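Local structure of putative cell invasion protein with MAC/Perforin domain (Bacteroides thetaiotaomicron VPI-5482, 3KK7) at residues A[141-146]-A[223-228]; A[243-248]-A[281-286]; A[490-495]-A[520-525]. The protein is a putative cell invasion protein of the MACPF family that may act on membranes, although its precise role is not established. All coordinates share one frame; numbering follows the deposited sequence.

Overall arrangement
Going from the N terminus, contact 1 closes first: helix 133-146 is met 77 residues later by strand 220-230 at 223-228. The chain then passes through a short link into helix 236-249, and contact 2 brings back helix 278-285 against it, closing a shorter excursion. Contacts 1 and 2 follow in series within the MACPF region; their centres are about 17 Å apart, and Phe226 of contact 1 packs on Met243 and Ile247 of contact 2. Contact 3 opens much later, in the D3 domain, and joins strand 489-494 to the segment that follows helix 516-521. It lies on the opposite side of the chain's centre, about 55 Å from contact 1, centre to centre. None nest or cross.

Contact 1: residues A[141-146]-A[223-228]; sequences KTIKET and SALFYG
Ile143 reaches from the helix toward Leu225 and Tyr227, two residues that point the same way from one face of the strand. Its two branches divide the work. CG2, set anti to the backbone N (the chi1 of CG1 is -55°), goes to the tyrosine and lies 4.0 Å from Tyr227 CD2; the two side chains meet at a slant. The other branch ends in CD1, which comes to 4.3 Å from Leu225 CD1. Thr142, one residue earlier, turns its methyl the same way, and Thr142 CG2 is 4.2 Å from Leu225 CD1. That leucine methyl therefore has neighbours on two helix residues. The hydroxyl of Thr142 is used differently, bonding to Gly138 O in its own helix and to Thr66 O. Likewise Tyr227 carries its OH past the isoleucine to a hydrogen bond with Asp152. The axes of 141-146 and 223-228 run at 76° to each other, 9.9 Å apart at their closest. Phe226, between the two contact residues, points away from the helix, to the sheet face where helix 236-249 lies. No hydrogen bond or salt bridge joins the segments: the helix rests on the MACPF sheet through methyl and ring contacts of moderate distance, while the polar ends of Thr142 and Tyr227 are paired with other parts of the chain.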
ATOM      1  N   LYS A 141      -9.407  -2.189 -16.920  1.00 24.93           N
ATOM      2  CA  LYS A 141     -10.759  -2.296 -16.396  1.00 25.47           C
ATOM      3  C   LYS A 141     -11.586  -1.049 -16.781  1.00 24.94           C
ATOM      4  O   LYS A 141     -12.717  -1.163 -17.255  1.00 25.08           O
ATOM      5  CB  LYS A 141     -10.698  -2.534 -14.875  1.00 25.79           C
ATOM      6  CG  LYS A 141     -12.045  -2.525 -14.172  1.00 28.30           C
ATOM      7  CD  LYS A 141     -11.934  -3.007 -12.703  1.00 30.33           C
ATOM      8  CE  LYS A 141     -13.280  -2.933 -11.969  1.00 30.20           C
ATOM      9  NZ  LYS A 141     -13.779  -1.522 -11.790  1.00 32.42           N
ATOM     10  N   THR A 142     -10.982   0.125 -16.630  1.00 24.54           N
ATOM     11  CA  THR A 142     -11.606   1.365 -17.008  1.00 24.09           C
ATOM     12  C   THR A 142     -11.851   1.424 -18.502  1.00 24.90           C
ATOM     13  O   THR A 142     -12.952   1.801 -18.932  1.00 24.52           O
ATOM     14  CB  THR A 142     -10.740   2.598 -16.588  1.00 23.95           C
ATOM     15  OG1 THR A 142     -10.494   2.542 -15.185  1.00 23.62           O
ATOM     16  CG2 THR A 142     -11.441   3.914 -16.928  1.00 20.48           C
ATOM     17  N   ILE A 143     -10.838   1.067 -19.300  1.00 25.71           N
ATOM     18  CA  ILE A 143     -11.027   1.091 -20.757  1.00 26.55           C
ATOM     19  C   ILE A 143     -12.236   0.225 -21.097  1.00 27.36           C
ATOM     20  O   ILE A 143     -13.131   0.660 -21.821  1.00 27.55           O
ATOM     21  CB  ILE A 143      -9.840   0.549 -21.581  1.00 26.62           C
ATOM     22  CG1 ILE A 143      -8.542   1.276 -21.238  1.00 27.67           C
ATOM     23  CG2 ILE A 143     -10.127   0.701 -23.073  1.00 23.72           C
ATOM     24  CD1 ILE A 143      -8.609   2.769 -21.371  1.00 29.63           C
ATOM     25  N   LYS A 144     -12.283  -0.975 -20.537  1.00 27.85           N
ATOM     26  CA  LYS A 144     -13.369  -1.883 -20.843  1.00 29.11           C
ATOM     27  C   LYS A 144     -14.737  -1.344 -20.405  1.00 29.44           C
ATOM     28  O   LYS A 144     -15.719  -1.583 -21.083  1.00 28.44           O
ATOM     29  CB  LYS A 144     -13.114  -3.264 -20.249  1.00 29.45           C
ATOM     30  CG  LYS A 144     -12.022  -4.056 -20.935  1.00 29.94           C
ATOM     31  CD  LYS A 144     -12.080  -5.521 -20.473  1.00 31.99           C
ATOM     32  CE  LYS A 144     -11.119  -6.397 -21.217  1.00 32.59           C
ATOM     33  NZ  LYS A 144     -11.285  -7.832 -20.822  1.00 34.75           N
ATOM     34  N   GLU A 145     -14.787  -0.580 -19.318  1.00 30.69           N
ATOM     35  CA  GLU A 145     -16.057  -0.025 -18.833  1.00 31.96           C
ATOM     36  C   GLU A 145     -16.431   1.228 -19.579  1.00 33.31           C
ATOM     37  O   GLU A 145     -17.606   1.566 -19.645  1.00 33.81           O
ATOM     38  CB  GLU A 145     -16.000   0.308 -17.336  1.00 32.16           C
ATOM     39  CG  GLU A 145     -15.966  -0.895 -16.429  1.00 32.31           C
ATOM     40  CD  GLU A 145     -15.587  -0.578 -14.992  1.00 33.74           C
ATOM     41  OE1 GLU A 145     -15.360   0.597 -14.643  1.00 36.42           O
ATOM     42  OE2 GLU A 145     -15.516  -1.530 -14.187  1.00 35.40           O
ATOM     43  N   THR A 146     -15.444   1.937 -20.124  1.00 34.90           N
ATOM     44  CA  THR A 146     -15.691   3.247 -20.758  1.00 35.45           C
ATOM     45  C   THR A 146     -16.092   3.122 -22.199  1.00 36.46           C
ATOM     46  O   THR A 146     -16.771   4.000 -22.734  1.00 36.95           O
ATOM     47  CB  THR A 146     -14.446   4.107 -20.740  1.00 34.91           C
ATOM     48  OG1 THR A 146     -13.994   4.228 -19.398  1.00 35.66           O
ATOM     49  CG2 THR A 146     -14.719   5.462 -21.306  1.00 34.31           C
ATOM     50  N   SER A 223      -9.128  15.279 -18.977  1.00 25.13           N
ATOM     51  CA  SER A 223      -8.504  13.991 -19.195  1.00 24.88           C
ATOM     52  C   SER A 223      -9.351  13.269 -20.200  1.00 24.98           C
ATOM     53  O   SER A 223     -10.552  13.186 -20.040  1.00 25.59           O
ATOM     54  CB  SER A 223      -8.536  13.198 -17.902  1.00 24.90           C
ATOM     55  OG  SER A 223      -8.017  11.908 -18.121  1.00 26.02           O
ATOM     56  N   ALA A 224      -8.731  12.768 -21.257  1.00 25.42           N
ATOM     57  CA  ALA A 224      -9.429  12.091 -22.332  1.00 24.61           C
ATOM     58  C   ALA A 224      -8.728  10.759 -22.597  1.00 24.01           C
ATOM     59  O   ALA A 224      -7.491  10.717 -22.675  1.00 23.48           O
ATOM     60  CB  ALA A 224      -9.419  12.958 -23.597  1.00 24.37           C
ATOM     61  N   LEU A 225      -9.519   9.692 -22.730  1.00 23.11           N
ATOM     62  CA  LEU A 225      -9.003   8.391 -23.127  1.00 22.88           C
ATOM     63  C   LEU A 225      -9.512   8.101 -24.522  1.00 22.97           C
ATOM     64  O   LEU A 225     -10.621   8.504 -24.871  1.00 22.98           O
ATOM     65  CB  LEU A 225      -9.458   7.296 -22.168  1.00 22.56           C
ATOM     66  CG  LEU A 225      -9.185   7.573 -20.693  1.00 21.73           C
ATOM     67  CD1 LEU A 225      -9.903   6.536 -19.857  1.00 22.28           C
ATOM     68  CD2 LEU A 225      -7.696   7.568 -20.451  1.00 20.88           C
ATOM     69  N   PHE A 226      -8.687   7.415 -25.309  1.00 23.10           N
ATOM     70  CA  PHE A 226      -8.995   7.081 -26.687  1.00 23.13           C
ATOM     71  C   PHE A 226      -8.890   5.574 -26.918  1.00 23.69           C
ATOM     72  O   PHE A 226      -8.010   4.871 -26.354  1.00 23.28           O
ATOM     73  CB  PHE A 226      -8.036   7.781 -27.665  1.00 23.19           C
ATOM     74  CG  PHE A 226      -8.068   9.288 -27.601  1.00 22.22           C
ATOM     75  CD1 PHE A 226      -7.500   9.967 -26.544  1.00 22.63           C
ATOM     76  CD2 PHE A 226      -8.617  10.018 -28.612  1.00 21.49           C
ATOM     77  CE1 PHE A 226      -7.515  11.332 -26.503  1.00 22.61           C
ATOM     78  CE2 PHE A 226      -8.637  11.380 -28.554  1.00 21.97           C
ATOM     79  CZ  PHE A 226      -8.079  12.031 -27.505  1.00 21.35           C
ATOM     80  N   TYR A 227      -9.788   5.087 -27.763  1.00 23.76           N
ATOM     81  CA  TYR A 227      -9.777   3.703 -28.181  1.00 24.39           C
ATOM     82  C   TYR A 227      -9.893   3.646 -29.693  1.00 24.19           C
ATOM     83  O   TYR A 227     -10.930   3.976 -30.247  1.00 24.64           O
ATOM     84  CB  TYR A 227     -10.908   2.943 -27.489  1.00 24.42           C
ATOM     85  CG  TYR A 227     -10.935   1.471 -27.828  1.00 24.68           C
ATOM     86  CD1 TYR A 227     -11.634   1.011 -28.933  1.00 22.59           C
ATOM     87  CD2 TYR A 227     -10.270   0.517 -27.020  1.00 24.48           C
ATOM     88  CE1 TYR A 227     -11.668  -0.360 -29.243  1.00 22.99           C
ATOM     89  CE2 TYR A 227     -10.310  -0.860 -27.333  1.00 23.30           C
ATOM     90  CZ  TYR A 227     -11.013  -1.276 -28.441  1.00 21.82           C
ATOM     91  OH  TYR A 227     -11.066  -2.598 -28.770  1.00 25.25           O
ATOM     92  N   GLY A 228      -8.797   3.258 -30.350  1.00 24.65           N
ATOM     93  CA  GLY A 228      -8.711   3.165 -31.819  1.00 24.33           C
ATOM     94  C   GLY A 228      -8.489   1.759 -32.391  1.00 24.58           C
ATOM     95  O   GLY A 228      -7.771   0.920 -31.811  1.00 23.45           O
TER

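Contact 2: residues A[243-248]-A[281-286]; sequences MDVAIN and SETITN
Ser281 O is gripped three times in the turn that carries Ile284 to its partner Ala246: by Ile284 N, by Thr285 N at 2.9 Å, and by the side chain of Thr285. That hydroxyl comes in at an angle, with Thr285 OG1 3.2 Å from Ser281 O and tilted 32° from the carbonyl plane. The three bonds gather the turn of helix 278-285 around one oxygen; Thr283 points to helix 236-249, and Ile284 leaves to the side but bends its end to it. Ile284 brings its CG1 to 4.1 Å from Ala246 CB. With only a methyl on the alanine, the backbones draw close, the CA atoms of Ala246 and Ile284 being 5.6 Å apart. Beside this pair, nearer the surface, Val245 and Thr283 meet methyl to methyl, their side chains crossing at about a right angle, with Val245 CG1 3.6 Å from Thr283 CG2. Each of these methyls stands anti to its own backbone N (Val245 chi1 177°), which turns it toward the neighbouring helix; Thr283 OG1 takes the place beside the backbone N instead. Ala246 also packs on Phe288 and Leu291 of strand 288-298, and Ile284 on Ile313 of a nearby loop. Both helices belong to the connection between the core strands 220-230 and 288-298. A small helical cluster inserted there, against the bent antiparallel sheet, is a hallmark of the MACPF fold; in pore-forming relatives the equivalent cluster refolds into a membrane-spanning hairpin, a change that cannot be assumed for this protein.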
HETATM    1  N   MSE A 243      -1.592   6.841 -33.308  1.00 24.54           N
HETATM    2  CA  MSE A 243      -2.388   7.416 -32.216  1.00 23.93           C
HETATM    3  C   MSE A 243      -1.796   8.773 -31.784  1.00 24.19           C
HETATM    4  O   MSE A 243      -2.543   9.753 -31.602  1.00 23.75           O
HETATM    5  CB  MSE A 243      -2.485   6.415 -31.059  1.00 23.22           C
HETATM    6  CG  MSE A 243      -3.206   6.936 -29.813  1.00 22.67           C
HETATM    7 SE   MSE A 243      -5.097   7.253 -30.053  0.75 18.04          SE
HETATM    8  CE  MSE A 243      -5.684   5.386 -30.235  1.00 19.58           C
ATOM      9  N   ASP A 244      -0.465   8.822 -31.642  1.00 24.09           N
ATOM     10  CA  ASP A 244       0.248  10.075 -31.396  1.00 24.52           C
ATOM     11  C   ASP A 244      -0.244  11.194 -32.345  1.00 24.44           C
ATOM     12  O   ASP A 244      -0.471  12.322 -31.917  1.00 24.51           O
ATOM     13  CB  ASP A 244       1.771   9.891 -31.598  1.00 24.59           C
ATOM     14  CG  ASP A 244       2.456   9.126 -30.475  1.00 24.35           C
ATOM     15  OD1 ASP A 244       1.858   8.819 -29.417  1.00 25.87           O
ATOM     16  OD2 ASP A 244       3.637   8.819 -30.659  1.00 24.81           O
ATOM     17  N   VAL A 245      -0.410  10.874 -33.625  1.00 24.73           N
ATOM     18  CA  VAL A 245      -0.834  11.862 -34.631  1.00 25.03           C
ATOM     19  C   VAL A 245      -2.294  12.191 -34.438  1.00 25.00           C
ATOM     20  O   VAL A 245      -2.689  13.362 -34.552  1.00 25.51           O
ATOM     21  CB  VAL A 245      -0.649  11.330 -36.073  1.00 25.48           C
ATOM     22  CG1 VAL A 245      -1.169  12.332 -37.119  1.00 25.33           C
ATOM     23  CG2 VAL A 245       0.829  10.984 -36.340  1.00 26.38           C
ATOM     24  N   ALA A 246      -3.097  11.170 -34.130  1.00 24.21           N
ATOM     25  CA  ALA A 246      -4.530  11.370 -33.999  1.00 23.84           C
ATOM     26  C   ALA A 246      -4.847  12.233 -32.787  1.00 23.91           C
ATOM     27  O   ALA A 246      -5.559  13.236 -32.886  1.00 23.05           O
ATOM     28  CB  ALA A 246      -5.245  10.066 -33.915  1.00 23.28           C
ATOM     29  N   ILE A 247      -4.310  11.848 -31.636  1.00 24.69           N
ATOM     30  CA  ILE A 247      -4.512  12.638 -30.419  1.00 25.00           C
ATOM     31  C   ILE A 247      -4.200  14.095 -30.693  1.00 25.45           C
ATOM     32  O   ILE A 247      -4.991  14.972 -30.403  1.00 25.32           O
ATOM     33  CB  ILE A 247      -3.623  12.179 -29.251  1.00 24.82           C
ATOM     34  CG1 ILE A 247      -4.137  10.839 -28.699  1.00 24.94           C
ATOM     35  CG2 ILE A 247      -3.619  13.268 -28.137  1.00 22.70           C
ATOM     36  CD1 ILE A 247      -3.214  10.197 -27.615  1.00 23.29           C
ATOM     37  N   ASN A 248      -3.045  14.321 -31.304  1.00 26.73           N
ATOM     38  CA  ASN A 248      -2.570  15.662 -31.578  1.00 27.51           C
ATOM     39  C   ASN A 248      -3.406  16.438 -32.600  1.00 27.45           C
ATOM     40  O   ASN A 248      -3.389  17.664 -32.585  1.00 28.29           O
ATOM     41  CB  ASN A 248      -1.103  15.617 -31.976  1.00 27.93           C
ATOM     42  CG  ASN A 248      -0.272  16.614 -31.211  1.00 31.67           C
ATOM     43  OD1 ASN A 248      -0.317  16.658 -29.956  1.00 35.87           O
ATOM     44  ND2 ASN A 248       0.527  17.412 -31.944  1.00 32.72           N
ATOM     45  N   SER A 281     -10.270  15.556 -39.751  1.00 37.88           N
ATOM     46  CA  SER A 281     -10.922  14.253 -39.670  1.00 37.89           C
ATOM     47  C   SER A 281     -10.286  13.247 -40.616  1.00 37.56           C
ATOM     48  O   SER A 281     -10.129  12.082 -40.268  1.00 37.02           O
ATOM     49  CB  SER A 281     -12.432  14.369 -39.861  1.00 38.05           C
ATOM     50  OG  SER A 281     -13.010  14.869 -38.651  1.00 38.90           O
ATOM     51  N   GLU A 282      -9.877  13.719 -41.787  1.00 37.62           N
ATOM     52  CA  GLU A 282      -9.094  12.915 -42.730  1.00 37.35           C
ATOM     53  C   GLU A 282      -7.799  12.380 -42.093  1.00 36.10           C
ATOM     54  O   GLU A 282      -7.437  11.226 -42.305  1.00 36.54           O
ATOM     55  CB  GLU A 282      -8.768  13.759 -43.953  1.00 38.07           C
ATOM     56  CG  GLU A 282      -8.397  12.979 -45.198  1.00 41.37           C
ATOM     57  CD  GLU A 282      -8.966  13.631 -46.476  1.00 45.74           C
ATOM     58  OE1 GLU A 282     -10.203  13.905 -46.507  1.00 47.60           O
ATOM     59  OE2 GLU A 282      -8.185  13.864 -47.437  1.00 47.38           O
ATOM     60  N   THR A 283      -7.115  13.196 -41.292  1.00 34.41           N
ATOM     61  CA  THR A 283      -5.930  12.735 -40.560  1.00 33.36           C
ATOM     62  C   THR A 283      -6.212  11.462 -39.754  1.00 32.63           C
ATOM     63  O   THR A 283      -5.323  10.638 -39.555  1.00 32.05           O
ATOM     64  CB  THR A 283      -5.420  13.803 -39.549  1.00 33.26           C
ATOM     65  OG1 THR A 283      -5.104  15.007 -40.238  1.00 33.38           O
ATOM     66  CG2 THR A 283      -4.166  13.332 -38.808  1.00 32.72           C
ATOM     67  N   ILE A 284      -7.440  11.331 -39.265  1.00 31.77           N
ATOM     68  CA  ILE A 284      -7.818  10.230 -38.394  1.00 31.33           C
ATOM     69  C   ILE A 284      -8.293   9.041 -39.195  1.00 30.66           C
ATOM     70  O   ILE A 284      -7.808   7.931 -39.037  1.00 31.04           O
ATOM     71  CB  ILE A 284      -8.906  10.680 -37.395  1.00 31.56           C
ATOM     72  CG1 ILE A 284      -8.262  11.562 -36.322  1.00 32.03           C
ATOM     73  CG2 ILE A 284      -9.577   9.499 -36.745  1.00 30.37           C
ATOM     74  CD1 ILE A 284      -9.229  12.411 -35.626  1.00 33.13           C
ATOM     75  N   THR A 285      -9.231   9.280 -40.079  1.00 30.15           N
ATOM     76  CA  THR A 285      -9.804   8.205 -40.869  1.00 29.79           C
ATOM     77  C   THR A 285      -8.787   7.511 -41.800  1.00 29.44           C
ATOM     78  O   THR A 285      -8.924   6.320 -42.074  1.00 28.43           O
ATOM     79  CB  THR A 285     -10.991   8.724 -41.670  1.00 29.54           C
ATOM     80  OG1 THR A 285     -10.555   9.833 -42.467  1.00 29.89           O
ATOM     81  CG2 THR A 285     -12.099   9.156 -40.712  1.00 28.14           C
ATOM     82  N   ASN A 286      -7.785   8.254 -42.267  1.00 29.37           N
ATOM     83  CA  ASN A 286      -6.696   7.681 -43.058  1.00 29.85           C
ATOM     84  C   ASN A 286      -5.876   6.618 -42.310  1.00 29.13           C
ATOM     85  O   ASN A 286      -5.245   5.774 -42.935  1.00 29.19           O
ATOM     86  CB  ASN A 286      -5.739   8.771 -43.553  1.00 30.77           C
ATOM     87  CG  ASN A 286      -6.325   9.637 -44.697  1.00 33.53           C
ATOM     88  OD1 ASN A 286      -7.391   9.354 -45.275  1.00 35.96           O
ATOM     89  ND2 ASN A 286      -5.603  10.710 -45.019  1.00 36.21           N
TER

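Contact 3: residues A[490-495]-A[520-525]; sequences WYIYNP and NGIPIK
Tyr493 reaches across to Lys525 with its whole side chain. From CB the ring leaves in the position between the backbone N and the carbonyl carbon (chi1 67°), and its body packs among Tyr480, Cys500 and Leu532. Along one edge, Tyr493 CD1 is 3.9 Å from Tyr491 O, which lies in the ring plane. Farther out on that edge, Tyr493 CE1 is 3.2 Å from Lys525 O, which also lies in the plane of the ring. The tip then makes the bond: Tyr493 OH donates to Lys525 O at 2.7 Å, approaching at a C=O...O angle of 122° and from 51° above the carbonyl plane. The start of the lysine chain lies against the same hydroxyl, with Lys525 CB 3.4 Å from Tyr493 OH, before the extended chain leads off. On the preceding strand residue, Ile492 meets Ile522 obliquely where the chain leaves helix 516-521; Ile492 CG2 and Ile522 CD1 are modelled 3.3 Å apart, closer than methyls normally come, so the distance is doubtful. A buried phenol and two isoleucines thus fasten the segment after that helix to the D3 sheet: a side-chain donor for a backbone carbonyl, with apolar contact beside it.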
ATOM      1  N   TRP A 490      -0.744   0.134  23.054  1.00 26.44           N
ATOM      2  CA  TRP A 490       0.083  -0.383  24.123  1.00 26.31           C
ATOM      3  C   TRP A 490       1.359  -0.858  23.472  1.00 25.86           C
ATOM      4  O   TRP A 490       1.317  -1.475  22.411  1.00 25.77           O
ATOM      5  CB  TRP A 490      -0.589  -1.550  24.839  1.00 26.27           C
ATOM      6  CG  TRP A 490      -1.562  -1.144  25.905  1.00 27.01           C
ATOM      7  CD1 TRP A 490      -2.917  -1.228  25.840  1.00 27.00           C
ATOM      8  CD2 TRP A 490      -1.254  -0.618  27.204  1.00 27.91           C
ATOM      9  NE1 TRP A 490      -3.477  -0.780  27.008  1.00 28.18           N
ATOM     10  CE2 TRP A 490      -2.485  -0.396  27.865  1.00 28.62           C
ATOM     11  CE3 TRP A 490      -0.064  -0.323  27.879  1.00 27.89           C
ATOM     12  CZ2 TRP A 490      -2.565   0.125  29.166  1.00 27.65           C
ATOM     13  CZ3 TRP A 490      -0.144   0.194  29.187  1.00 28.29           C
ATOM     14  CH2 TRP A 490      -1.385   0.412  29.807  1.00 27.38           C
ATOM     15  N   TYR A 491       2.486  -0.520  24.082  1.00 25.79           N
ATOM     16  CA  TYR A 491       3.785  -1.000  23.637  1.00 25.74           C
ATOM     17  C   TYR A 491       4.392  -1.742  24.821  1.00 26.53           C
ATOM     18  O   TYR A 491       4.662  -1.140  25.877  1.00 26.47           O
ATOM     19  CB  TYR A 491       4.684   0.149  23.190  1.00 25.59           C
ATOM     20  CG  TYR A 491       4.198   0.870  21.978  1.00 23.28           C
ATOM     21  CD1 TYR A 491       4.496   0.395  20.712  1.00 23.29           C
ATOM     22  CD2 TYR A 491       3.440   2.024  22.079  1.00 21.91           C
ATOM     23  CE1 TYR A 491       4.051   1.051  19.559  1.00 20.84           C
ATOM     24  CE2 TYR A 491       2.990   2.688  20.925  1.00 20.68           C
ATOM     25  CZ  TYR A 491       3.305   2.181  19.675  1.00 20.13           C
ATOM     26  OH  TYR A 491       2.887   2.791  18.525  1.00 20.65           O
ATOM     27  N   ILE A 492       4.521  -3.061  24.646  1.00 27.31           N
ATOM     28  CA  ILE A 492       5.130  -3.951  25.627  1.00 28.10           C
ATOM     29  C   ILE A 492       6.538  -4.248  25.128  1.00 28.41           C
ATOM     30  O   ILE A 492       6.715  -4.777  24.034  1.00 28.55           O
ATOM     31  CB  ILE A 492       4.310  -5.231  25.812  1.00 28.07           C
ATOM     32  CG1 ILE A 492       2.856  -4.840  26.086  1.00 29.91           C
ATOM     33  CG2 ILE A 492       4.857  -6.056  26.952  1.00 27.35           C
ATOM     34  CD1 ILE A 492       1.976  -5.966  26.622  1.00 32.29           C
ATOM     35  N   TYR A 493       7.534  -3.866  25.920  1.00 28.73           N
ATOM     36  CA  TYR A 493       8.912  -3.860  25.460  1.00 28.97           C
ATOM     37  C   TYR A 493       9.823  -4.517  26.454  1.00 28.60           C
ATOM     38  O   TYR A 493       9.599  -4.437  27.657  1.00 28.50           O
ATOM     39  CB  TYR A 493       9.393  -2.426  25.190  1.00 29.10           C
ATOM     40  CG  TYR A 493       9.512  -1.537  26.411  1.00 28.99           C
ATOM     41  CD1 TYR A 493       8.394  -0.894  26.935  1.00 29.16           C
ATOM     42  CD2 TYR A 493      10.756  -1.304  27.012  1.00 30.03           C
ATOM     43  CE1 TYR A 493       8.498  -0.052  28.028  1.00 30.75           C
ATOM     44  CE2 TYR A 493      10.876  -0.469  28.122  1.00 29.88           C
ATOM     45  CZ  TYR A 493       9.744   0.150  28.629  1.00 30.98           C
ATOM     46  OH  TYR A 493       9.848   0.965  29.733  1.00 33.18           O
ATOM     47  N   ASN A 494      10.839  -5.183  25.913  1.00 28.60           N
ATOM     48  CA  ASN A 494      11.874  -5.855  26.692  1.00 28.39           C
ATOM     49  C   ASN A 494      13.170  -5.048  26.600  1.00 28.40           C
ATOM     50  O   ASN A 494      13.864  -5.109  25.579  1.00 28.31           O
ATOM     51  CB  ASN A 494      12.089  -7.264  26.152  1.00 28.20           C
ATOM     52  CG  ASN A 494      13.044  -8.078  27.002  1.00 27.25           C
ATOM     53  OD1 ASN A 494      14.119  -7.609  27.389  1.00 26.34           O
ATOM     54  ND2 ASN A 494      12.659  -9.313  27.282  1.00 25.76           N
ATOM     55  N   PRO A 495      13.510  -4.302  27.668  1.00 28.28           N
ATOM     56  CA  PRO A 495      14.649  -3.411  27.597  1.00 28.39           C
ATOM     57  C   PRO A 495      16.010  -4.099  27.780  1.00 28.49           C
ATOM     58  O   PRO A 495      17.019  -3.404  27.803  1.00 28.95           O
ATOM     59  CB  PRO A 495      14.378  -2.456  28.737  1.00 28.41           C
ATOM     60  CG  PRO A 495      13.826  -3.354  29.781  1.00 28.57           C
ATOM     61  CD  PRO A 495      12.963  -4.343  29.028  1.00 28.25           C
ATOM     62  N   ASN A 520      -1.562  -7.750  32.051  1.00 32.13           N
ATOM     63  CA  ASN A 520      -2.031  -6.954  33.177  1.00 32.24           C
ATOM     64  C   ASN A 520      -0.991  -6.909  34.289  1.00 32.29           C
ATOM     65  O   ASN A 520      -0.862  -5.899  34.969  1.00 32.80           O
ATOM     66  CB  ASN A 520      -3.354  -7.491  33.739  1.00 32.48           C
ATOM     67  CG  ASN A 520      -4.549  -7.241  32.824  1.00 32.35           C
ATOM     68  OD1 ASN A 520      -4.584  -6.297  32.031  1.00 33.72           O
ATOM     69  ND2 ASN A 520      -5.555  -8.082  32.963  1.00 32.65           N
ATOM     70  N   GLY A 521      -0.260  -8.004  34.473  1.00 32.22           N
ATOM     71  CA  GLY A 521       0.815  -8.066  35.466  1.00 31.92           C
ATOM     72  C   GLY A 521       2.062  -7.277  35.094  1.00 31.89           C
ATOM     73  O   GLY A 521       2.826  -6.885  35.977  1.00 31.68           O
ATOM     74  N   ILE A 522       2.272  -7.047  33.793  1.00 31.93           N
ATOM     75  CA  ILE A 522       3.441  -6.302  33.311  1.00 31.77           C
ATOM     76  C   ILE A 522       3.464  -4.882  33.912  1.00 31.84           C
ATOM     77  O   ILE A 522       2.464  -4.156  33.832  1.00 31.78           O
ATOM     78  CB  ILE A 522       3.475  -6.228  31.745  1.00 31.75           C
ATOM     79  CG1 ILE A 522       3.796  -7.610  31.150  1.00 31.92           C
ATOM     80  CG2 ILE A 522       4.486  -5.169  31.256  1.00 30.89           C
ATOM     81  CD1 ILE A 522       3.837  -7.654  29.607  1.00 30.96           C
ATOM     82  N   PRO A 523       4.598  -4.485  34.515  1.00 31.85           N
ATOM     83  CA  PRO A 523       4.661  -3.131  35.086  1.00 32.08           C
ATOM     84  C   PRO A 523       4.742  -1.999  34.048  1.00 32.15           C
ATOM     85  O   PRO A 523       5.409  -2.123  33.024  1.00 32.23           O
ATOM     86  CB  PRO A 523       5.914  -3.166  35.977  1.00 31.94           C
ATOM     87  CG  PRO A 523       6.705  -4.323  35.510  1.00 32.03           C
ATOM     88  CD  PRO A 523       5.750  -5.310  34.911  1.00 31.86           C
ATOM     89  N   ILE A 524       4.043  -0.911  34.346  1.00 32.42           N
ATOM     90  CA  ILE A 524       4.022   0.283  33.524  1.00 32.77           C
ATOM     91  C   ILE A 524       5.326   1.069  33.663  1.00 33.14           C
ATOM     92  O   ILE A 524       5.693   1.488  34.765  1.00 32.57           O
ATOM     93  CB  ILE A 524       2.870   1.245  33.959  1.00 32.78           C
ATOM     94  CG1 ILE A 524       1.506   0.666  33.581  1.00 32.58           C
ATOM     95  CG2 ILE A 524       3.054   2.621  33.331  1.00 32.61           C
ATOM     96  CD1 ILE A 524       0.346   1.398  34.197  1.00 32.32           C
ATOM     97  N   LYS A 525       6.012   1.275  32.546  1.00 33.58           N
ATOM     98  CA  LYS A 525       7.164   2.166  32.512  1.00 34.00           C
ATOM     99  C   LYS A 525       7.238   2.840  31.158  1.00 34.10           C
ATOM    100  O   LYS A 525       7.466   2.186  30.132  1.00 34.36           O
ATOM    101  CB  LYS A 525       8.472   1.425  32.792  1.00 34.44           C
ATOM    102  CG  LYS A 525       9.697   2.356  32.872  1.00 35.28           C
ATOM    103  CD  LYS A 525      10.890   1.703  33.567  1.00 35.44           C
ATOM    104  CE  LYS A 525      11.936   2.728  33.985  1.00 34.92           C
ATOM    105  NZ  LYS A 525      12.888   2.112  34.953  1.00 35.50           N
TER